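PDB 3EKI: high affinity transport system protein p37 from Mycoplasma hyorhinis, which binds thiamine diphosphate outside the cell membrane and is probably the substrate-binding lipoprotein of a high-affinity thiamine pyrophosphate transport system. Local coordinates for residues A[169-179]-A[332-340]; A[216-227]-A[299-310]. All coordinates share one frame; numbering follows the deposited sequence. Where two conformers were deposited one is given.

How the interactions relate
Two layers of one α/β lobe are sampled here, with the centres of the contacts 12 Å apart. Interaction 2 pairs strands 217-223 and 304-308 inside a five-stranded mixed sheet, whereas interaction 1 lays helix 170-184 on strand 331-337, the edge strand that neighbours 217-223. The chain runs helix 170-184, strand 217-223, strand 304-308, strand 331-337, so both partners of interaction 2 fall between those of interaction 1. Direct joints exist: Leu335 N lies 2.8 Å from Ile219 O, and Ile174 CG2 packs on Glu309 OE2 at 3.4 Å. The sheet carries Glu308 to the bound thiamine diphosphate, and the helix covers part of this framework.

Interaction 1 (A[169-179]-A[332-340]); sequences DPLVKIAKEIN and MEALIVTNP
The side-chain amide of Asn179 reads both backbone polar groups of Ala334. Its OD1 accepts from Ala334 N at 2.9 Å, on a lone pair in the carbonyl plane, with an N-H...O angle of 160°. Its ND2 in turn donates to Ala334 O at 3.0 Å, and that oxygen lies close to the amide plane. Two bonds to a single residue fix the rotation of the flat group and tie the helix to strand backbone. Farther along, Val337 N makes a weak bond to Leu171 O, 3.3 Å long. Between these points helix 170-179 and strand 332-337 run at 137° with axes 6.0 Å apart, a close approach helped by small residues: Ala175 CB sits 3.8 Å from Ala334 CB and also rests on Leu335 O. This is the helix-on-sheet layering of an α/β lobe in a periplasmic-binding-protein-like fold, here over an edge strand. A classic beta bulge at Leu335 and Ile336, both opposite Ile219 of the adjoining strand, interrupts the regular repeat. Within it, Ile336 has CG1 anti to its backbone nitrogen (chi1 -167°), which carries CG1 against Leu171 CB; the extended chain beyond sets CD1 on Val172 CG2 at 3.6 Å. Val337 CG1 meets Ile178 CD1 at 3.8 Å and Ile174 CG2, while its CG2 meets Leu171 CD2 and also Ile174. The Leu171 methyls reach on past Val337, CD2 to Thr338 O and CD1 to Asn339 OD1, an oxygen bonded to Tyr162 N. Asp169 caps the helix by accepting from Leu171 N at OD1, and its OD2 receives backbone N-H groups of Val163, Asp164 and Gly165.

Interaction 2 (A[216-227]-A[299-310]); sequences RGMIWIKGNDET and LDDFHIAFSEEG
Met218 and Ser307, then Trp220 and Ala305, form the antiparallel hydrogen-bonded pairs that join strands 217-223 and 304-308. Trp220 N meets Ala305 O at 2.8 Å and 175°; Lys222 N to His303 O (2.8 Å) and Glu309 N to Arg216 O continue the pattern at the two ends. At the non-hydrogen-bonded pairs CA-H...O contacts fill in, as from Ile221 CA to His303 O at 3.1 Å.

One polar side-chain bond lies within the sheet: Ser307 OG takes the indole N-H of Trp220 at 3.0 Å, only 10° from the ring plane, and donates its own O-H to Glu308 O, which fixes the hydroxyl. Near one end Lys222 bends at chi2 and chi3, bringing NZ within 2.8 Å of Leu299 O and 2.8 Å of Phe302 O. Leu296 O and a water also lie within bonding distance of NZ, so four acceptors share three N-H groups; the water reaches Asp300 OD1, and Asp300 OD2 forms a salt bridge with Lys327. His303 ND1 bonds to Phe246 O, and the ring edge faces Lys222 O, which has no hydrogen-bond partner in the model. At the other end a water bridges Arg216 N and Glu309 OE1, while the Arg216 guanidinium engages Asp155 and Lys160 O.

Apolar packing divides between the sheet faces. Ile219 lies alongside Ile304, CG2 to CG2 at 3.8 Å, and alongside Phe306. On the other face Met218 CE rests 3.3 Å above the Trp220 ring plane, toward its rim.

Glu308 pairs with Lys258 and touches thiamine diphosphate; strand bonds and the Ser307 hydroxyl probably help to set its backbone, and carbonyl oxygens probably stabilise the charge of buried Lys222.

Interaction 1 (A[169-179]-A[332-340])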
# COMPACT_ATOMS: atom_id res chain seq x y z
N ASP A 169 -21.88 8.78 -5.98
CA ASP A 169 -21.21 7.65 -5.34
C ASP A 169 -20.05 8.19 -4.51
O ASP A 169 -19.30 9.00 -5.04
CB ASP A 169 -20.78 6.68 -6.44
CG ASP A 169 -20.20 5.38 -5.91
OD1 ASP A 169 -19.13 5.50 -5.26
OD2 ASP A 169 -20.77 4.30 -6.13
N PRO A 170 -19.88 7.75 -3.27
CA PRO A 170 -18.79 8.27 -2.44
C PRO A 170 -17.41 8.04 -3.06
O PRO A 170 -16.53 8.87 -2.87
CB PRO A 170 -18.91 7.48 -1.14
CG PRO A 170 -19.83 6.36 -1.40
CD PRO A 170 -20.69 6.73 -2.57
N LEU A 171 -17.23 6.95 -3.78
CA LEU A 171 -15.92 6.65 -4.38
C LEU A 171 -15.66 7.55 -5.59
O LEU A 171 -14.53 7.87 -5.95
CB LEU A 171 -15.85 5.17 -4.75
CG LEU A 171 -16.09 4.18 -3.61
CD1 LEU A 171 -15.76 2.77 -4.08
CD2 LEU A 171 -15.31 4.58 -2.37
N VAL A 172 -16.74 7.95 -6.25
CA VAL A 172 -16.65 8.87 -7.37
C VAL A 172 -16.37 10.27 -6.85
O VAL A 172 -15.58 11.02 -7.46
CB VAL A 172 -17.91 8.85 -8.25
CG1 VAL A 172 -17.83 9.93 -9.31
CG2 VAL A 172 -18.05 7.47 -8.88
N LYS A 173 -16.96 10.63 -5.73
CA LYS A 173 -16.70 11.93 -5.11
C LYS A 173 -15.23 12.05 -4.72
O LYS A 173 -14.60 13.10 -4.91
CB LYS A 173 -17.63 12.12 -3.91
CG LYS A 173 -19.10 12.24 -4.32
CD LYS A 173 -19.93 12.59 -3.10
CE LYS A 173 -20.91 11.48 -2.75
NZ LYS A 173 -21.25 11.48 -1.31
N ILE A 174 -14.64 10.99 -4.18
CA ILE A 174 -13.19 11.10 -3.89
C ILE A 174 -12.37 11.29 -5.15
O ILE A 174 -11.40 12.05 -5.24
CB ILE A 174 -12.71 9.85 -3.11
CG1 ILE A 174 -13.32 9.75 -1.71
CG2 ILE A 174 -11.20 9.84 -3.05
CD1 ILE A 174 -13.29 8.38 -1.07
N ALA A 175 -12.74 10.58 -6.23
CA ALA A 175 -12.04 10.73 -7.52
C ALA A 175 -12.12 12.19 -7.99
O ALA A 175 -11.16 12.73 -8.53
CB ALA A 175 -12.58 9.76 -8.55
N LYS A 176 -13.27 12.83 -7.81
CA LYS A 176 -13.37 14.22 -8.25
C LYS A 176 -12.48 15.12 -7.40
O LYS A 176 -11.91 16.07 -7.94
CB LYS A 176 -14.84 14.64 -8.24
CG LYS A 176 -15.60 13.90 -9.35
CD LYS A 176 -17.10 14.06 -9.28
CE LYS A 176 -17.77 13.68 -10.59
NZ LYS A 176 -18.03 14.87 -11.45
N GLU A 177 -12.31 14.83 -6.13
CA GLU A 177 -11.40 15.59 -5.27
C GLU A 177 -9.95 15.37 -5.69
O GLU A 177 -9.11 16.27 -5.66
CB GLU A 177 -11.64 15.19 -3.83
CG GLU A 177 -12.99 15.62 -3.26
CD GLU A 177 -12.80 17.07 -2.79
OE1 GLU A 177 -13.00 17.99 -3.60
OE2 GLU A 177 -12.41 17.24 -1.61
N ILE A 178 -9.59 14.15 -6.09
CA ILE A 178 -8.27 13.86 -6.62
C ILE A 178 -8.02 14.69 -7.88
O ILE A 178 -6.94 15.25 -8.08
CB ILE A 178 -8.10 12.36 -6.89
CG1 ILE A 178 -8.07 11.56 -5.59
CG2 ILE A 178 -6.89 12.07 -7.74
CD1 ILE A 178 -8.11 10.06 -5.77
N ASN A 179 -9.02 14.78 -8.75
CA ASN A 179 -8.85 15.52 -10.00
C ASN A 179 -8.66 17.01 -9.76
O ASN A 179 -7.92 17.62 -10.54
CB ASN A 179 -10.06 15.26 -10.93
CG ASN A 179 -9.97 13.84 -11.49
OD1 ASN A 179 -8.87 13.29 -11.54
ND2 ASN A 179 -11.09 13.28 -11.91
N MET A 332 -4.95 12.60 -18.26
CA MET A 332 -5.19 11.46 -17.39
C MET A 332 -5.93 11.92 -16.14
O MET A 332 -5.53 12.91 -15.51
CB MET A 332 -3.83 10.89 -17.03
CG MET A 332 -3.79 9.47 -16.55
SD MET A 332 -2.06 8.92 -16.35
CE MET A 332 -2.34 7.69 -15.07
N GLU A 333 -7.00 11.25 -15.76
CA GLU A 333 -7.78 11.65 -14.61
C GLU A 333 -8.34 10.44 -13.88
O GLU A 333 -8.46 9.36 -14.46
CB GLU A 333 -8.93 12.58 -15.03
CG GLU A 333 -9.94 11.94 -15.95
CD GLU A 333 -10.82 12.93 -16.70
OE1 GLU A 333 -12.01 12.61 -16.88
OE2 GLU A 333 -10.40 14.03 -17.12
N ALA A 334 -8.69 10.66 -12.63
CA ALA A 334 -9.30 9.63 -11.82
C ALA A 334 -10.76 9.42 -12.22
O ALA A 334 -11.51 10.39 -12.35
CB ALA A 334 -9.20 10.00 -10.35
N LEU A 335 -11.15 8.16 -12.36
CA LEU A 335 -12.54 7.79 -12.59
C LEU A 335 -13.28 7.45 -11.32
O LEU A 335 -14.38 7.94 -11.02
CB LEU A 335 -12.57 6.63 -13.58
CG LEU A 335 -13.95 6.01 -13.82
CD1 LEU A 335 -14.81 6.94 -14.63
CD2 LEU A 335 -13.74 4.65 -14.48
N ILE A 336 -12.67 6.59 -10.48
CA ILE A 336 -13.28 6.14 -9.25
C ILE A 336 -12.18 5.52 -8.39
O ILE A 336 -11.20 5.04 -8.96
CB ILE A 336 -14.41 5.14 -9.49
CG1 ILE A 336 -15.31 4.86 -8.29
CG2 ILE A 336 -13.87 3.84 -10.08
CD1 ILE A 336 -16.60 4.15 -8.62
N VAL A 337 -12.34 5.60 -7.07
CA VAL A 337 -11.42 4.84 -6.21
C VAL A 337 -12.07 3.53 -5.80
O VAL A 337 -13.19 3.20 -6.23
CB VAL A 337 -10.95 5.63 -4.98
CG1 VAL A 337 -10.24 6.90 -5.50
CG2 VAL A 337 -12.05 5.98 -4.01
N THR A 338 -11.41 2.74 -4.97
CA THR A 338 -11.98 1.46 -4.56
C THR A 338 -12.42 1.49 -3.10
O THR A 338 -12.33 2.49 -2.41
CB THR A 338 -10.98 0.31 -4.73
OG1 THR A 338 -9.95 0.40 -3.71
CG2 THR A 338 -10.27 0.33 -6.08
N ASN A 339 -12.92 0.35 -2.63
CA ASN A 339 -13.22 0.10 -1.24
C ASN A 339 -11.88 0.01 -0.49
O ASN A 339 -10.86 -0.23 -1.11
CB ASN A 339 -14.04 -1.17 -1.06
CG ASN A 339 -15.40 -1.15 -1.72
OD1 ASN A 339 -16.02 -0.10 -1.84
ND2 ASN A 339 -15.84 -2.33 -2.15
N PRO A 340 -11.94 0.28 0.81
CA PRO A 340 -10.70 0.35 1.60
C PRO A 340 -10.29 -0.94 2.29
O PRO A 340 -11.15 -1.71 2.72
CB PRO A 340 -11.14 1.36 2.65
CG PRO A 340 -12.56 1.01 2.92
CD PRO A 340 -13.13 0.57 1.59

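Interaction 2 (A[216-227]-A[299-310])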
# COMPACT_ATOMS: atom_id res chain seq x y z
N ARG A 216 -6.64 2.59 -0.42
CA ARG A 216 -7.49 2.16 -1.52
C ARG A 216 -6.69 2.04 -2.81
O ARG A 216 -5.56 2.53 -2.93
CB ARG A 216 -8.60 3.18 -1.80
CG ARG A 216 -9.45 3.55 -0.60
CD ARG A 216 -10.44 4.64 -1.04
NE ARG A 216 -11.05 5.21 0.14
CZ ARG A 216 -12.15 4.83 0.76
NH1 ARG A 216 -12.86 3.80 0.30
NH2 ARG A 216 -12.52 5.51 1.84
N GLY A 217 -7.26 1.41 -3.83
CA GLY A 217 -6.82 1.51 -5.19
C GLY A 217 -7.63 2.61 -5.90
O GLY A 217 -8.49 3.25 -5.30
N MET A 218 -7.28 2.78 -7.17
CA MET A 218 -8.03 3.76 -7.97
C MET A 218 -7.96 3.36 -9.43
O MET A 218 -7.05 2.64 -9.85
CB MET A 218 -7.48 5.15 -7.78
CG MET A 218 -6.08 5.38 -8.30
SD MET A 218 -5.51 7.07 -8.02
CE MET A 218 -6.54 7.97 -9.16
N ILE A 219 -8.93 3.82 -10.20
CA ILE A 219 -8.96 3.60 -11.63
C ILE A 219 -8.78 4.96 -12.34
O ILE A 219 -9.58 5.84 -12.05
CB ILE A 219 -10.27 2.95 -12.09
CG1 ILE A 219 -10.50 1.59 -11.41
CG2 ILE A 219 -10.33 2.82 -13.61
CD1 ILE A 219 -11.79 0.89 -11.69
N TRP A 220 -7.79 5.01 -13.19
CA TRP A 220 -7.48 6.13 -14.05
C TRP A 220 -8.03 5.89 -15.45
O TRP A 220 -8.08 4.76 -15.91
CB TRP A 220 -5.98 6.31 -14.21
CG TRP A 220 -5.18 6.63 -13.01
CD1 TRP A 220 -4.56 5.74 -12.17
CD2 TRP A 220 -4.87 7.93 -12.49
NE1 TRP A 220 -3.90 6.41 -11.17
CE2 TRP A 220 -4.07 7.76 -11.34
CE3 TRP A 220 -5.20 9.24 -12.90
CZ2 TRP A 220 -3.59 8.81 -10.58
CZ3 TRP A 220 -4.71 10.27 -12.12
CH2 TRP A 220 -3.92 10.07 -10.99
N ILE A 221 -8.36 7.00 -16.12
CA ILE A 221 -8.67 7.03 -17.54
C ILE A 221 -7.84 8.12 -18.21
O ILE A 221 -7.45 9.09 -17.56
CB ILE A 221 -10.17 7.20 -17.78
CG1 ILE A 221 -10.76 8.49 -17.24
CG2 ILE A 221 -10.90 5.97 -17.20
CD1 ILE A 221 -12.20 8.74 -17.67
N LYS A 222 -7.56 7.87 -19.50
CA LYS A 222 -6.71 8.80 -20.25
C LYS A 222 -7.22 8.91 -21.67
O LYS A 222 -7.60 7.89 -22.23
CB LYS A 222 -5.27 8.32 -20.27
CG LYS A 222 -4.34 9.11 -21.15
CD LYS A 222 -3.49 8.38 -22.12
CE LYS A 222 -3.94 7.06 -22.69
NZ LYS A 222 -3.00 6.48 -23.64
N GLY A 223 -7.20 10.11 -22.23
CA GLY A 223 -7.45 10.24 -23.66
C GLY A 223 -7.56 11.70 -24.06
O GLY A 223 -7.46 12.55 -23.18
N ASN A 224 -7.82 11.91 -25.34
CA ASN A 224 -8.33 13.22 -25.75
C ASN A 224 -9.78 13.38 -25.31
O ASN A 224 -10.40 12.47 -24.74
CB ASN A 224 -8.17 13.35 -27.26
CG ASN A 224 -8.96 12.35 -28.06
OD1 ASN A 224 -9.94 11.76 -27.63
ND2 ASN A 224 -8.55 12.16 -29.31
N ASP A 225 -10.34 14.58 -25.56
CA ASP A 225 -11.68 14.84 -25.08
C ASP A 225 -12.74 13.85 -25.56
O ASP A 225 -13.61 13.43 -24.79
CB ASP A 225 -12.12 16.23 -25.56
CG ASP A 225 -11.29 17.33 -24.93
OD1 ASP A 225 -10.64 17.07 -23.90
OD2 ASP A 225 -11.35 18.45 -25.48
N GLU A 226 -12.67 13.50 -26.85
CA GLU A 226 -13.66 12.59 -27.42
C GLU A 226 -13.53 11.21 -26.78
O GLU A 226 -14.54 10.60 -26.44
CB GLU A 226 -13.50 12.56 -28.93
CG GLU A 226 -13.76 11.30 -29.69
CD GLU A 226 -14.05 11.61 -31.16
OE1 GLU A 226 -13.10 11.52 -31.97
OE2 GLU A 226 -15.21 11.94 -31.48
N THR A 227 -12.29 10.74 -26.62
CA THR A 227 -12.05 9.41 -26.02
C THR A 227 -12.48 9.38 -24.57
O THR A 227 -13.11 8.44 -24.06
CB THR A 227 -10.57 9.05 -26.18
OG1 THR A 227 -10.29 8.87 -27.58
CG2 THR A 227 -10.25 7.72 -25.49
N LEU A 299 1.18 4.90 -23.86
CA LEU A 299 0.67 3.75 -24.60
C LEU A 299 -0.60 4.09 -25.35
O LEU A 299 -1.65 4.30 -24.72
CB LEU A 299 0.38 2.63 -23.60
CG LEU A 299 1.62 2.23 -22.78
CD1 LEU A 299 1.21 1.37 -21.61
CD2 LEU A 299 2.63 1.53 -23.68
N ASP A 300 -0.53 4.16 -26.68
CA ASP A 300 -1.70 4.69 -27.39
C ASP A 300 -2.88 3.74 -27.40
O ASP A 300 -4.01 4.19 -27.64
CB ASP A 300 -1.24 5.09 -28.80
CG ASP A 300 -0.30 6.28 -28.71
OD1 ASP A 300 -0.22 6.94 -27.65
OD2 ASP A 300 0.39 6.56 -29.71
N ASP A 301 -2.67 2.45 -27.14
CA ASP A 301 -3.75 1.48 -27.22
C ASP A 301 -4.36 1.12 -25.86
O ASP A 301 -5.19 0.22 -25.75
CB ASP A 301 -3.24 0.20 -27.88
CG ASP A 301 -2.77 0.31 -29.31
OD1 ASP A 301 -3.19 1.22 -30.05
OD2 ASP A 301 -1.95 -0.55 -29.72
N PHE A 302 -3.96 1.83 -24.82
CA PHE A 302 -4.44 1.67 -23.47
C PHE A 302 -4.94 3.01 -22.91
O PHE A 302 -4.25 4.03 -23.04
CB PHE A 302 -3.34 1.07 -22.56
CG PHE A 302 -3.15 -0.39 -23.03
CD1 PHE A 302 -3.88 -1.39 -22.46
CD2 PHE A 302 -2.26 -0.66 -24.05
CE1 PHE A 302 -3.75 -2.69 -22.92
CE2 PHE A 302 -2.12 -1.94 -24.54
CZ PHE A 302 -2.90 -2.92 -23.98
N HIS A 303 -6.11 2.98 -22.28
CA HIS A 303 -6.73 4.19 -21.74
C HIS A 303 -7.27 4.08 -20.33
O HIS A 303 -7.82 5.06 -19.82
CB HIS A 303 -7.89 4.64 -22.65
CG HIS A 303 -7.44 4.86 -24.07
ND1 HIS A 303 -7.34 3.85 -24.98
CD2 HIS A 303 -7.04 5.99 -24.72
CE1 HIS A 303 -6.91 4.33 -26.15
NE2 HIS A 303 -6.72 5.63 -26.01
N ILE A 304 -7.11 2.92 -19.69
CA ILE A 304 -7.54 2.71 -18.32
C ILE A 304 -6.37 2.15 -17.52
O ILE A 304 -5.63 1.35 -18.12
CB ILE A 304 -8.76 1.78 -18.30
CG1 ILE A 304 -9.94 2.37 -19.11
CG2 ILE A 304 -9.19 1.42 -16.90
CD1 ILE A 304 -10.85 1.29 -19.65
N ALA A 305 -6.19 2.55 -16.28
CA ALA A 305 -5.11 1.97 -15.48
C ALA A 305 -5.48 1.87 -14.01
O ALA A 305 -6.22 2.70 -13.47
CB ALA A 305 -3.81 2.74 -15.61
N PHE A 306 -4.95 0.81 -13.37
CA PHE A 306 -5.13 0.64 -11.94
C PHE A 306 -3.90 1.12 -11.18
O PHE A 306 -2.79 0.89 -11.67
CB PHE A 306 -5.34 -0.83 -11.62
CG PHE A 306 -6.50 -1.53 -12.30
CD1 PHE A 306 -7.54 -0.80 -12.86
CD2 PHE A 306 -6.54 -2.92 -12.33
CE1 PHE A 306 -8.59 -1.47 -13.46
CE2 PHE A 306 -7.57 -3.57 -12.95
CZ PHE A 306 -8.62 -2.84 -13.50
N SER A 307 -4.13 1.74 -10.02
CA SER A 307 -2.99 2.05 -9.15
C SER A 307 -3.46 2.20 -7.72
O SER A 307 -4.65 2.23 -7.40
CB SER A 307 -2.29 3.34 -9.58
OG SER A 307 -3.04 4.45 -9.13
N GLU A 308 -2.46 2.31 -6.83
CA GLU A 308 -2.76 2.76 -5.49
C GLU A 308 -3.40 4.14 -5.54
O GLU A 308 -2.96 4.97 -6.33
CB GLU A 308 -1.46 2.85 -4.68
CG GLU A 308 -0.56 1.64 -4.70
CD GLU A 308 0.47 1.65 -5.80
OE1 GLU A 308 1.53 1.00 -5.60
OE2 GLU A 308 0.25 2.30 -6.86
N GLU A 309 -4.39 4.37 -4.70
CA GLU A 309 -4.93 5.71 -4.55
C GLU A 309 -3.79 6.68 -4.25
O GLU A 309 -2.98 6.49 -3.36
CB GLU A 309 -5.99 5.77 -3.48
CG GLU A 309 -6.53 7.18 -3.26
CD GLU A 309 -7.49 7.30 -2.11
OE1 GLU A 309 -7.12 7.02 -0.95
OE2 GLU A 309 -8.64 7.71 -2.39
N GLY A 310 -3.73 7.77 -5.01
CA GLY A 310 -2.78 8.83 -4.74
C GLY A 310 -1.32 8.49 -4.91
O GLY A 310 -0.50 9.16 -4.28
O HOH W 1 -5.25 5.29 0.03
O HOH W 2 -1.58 8.06 -25.35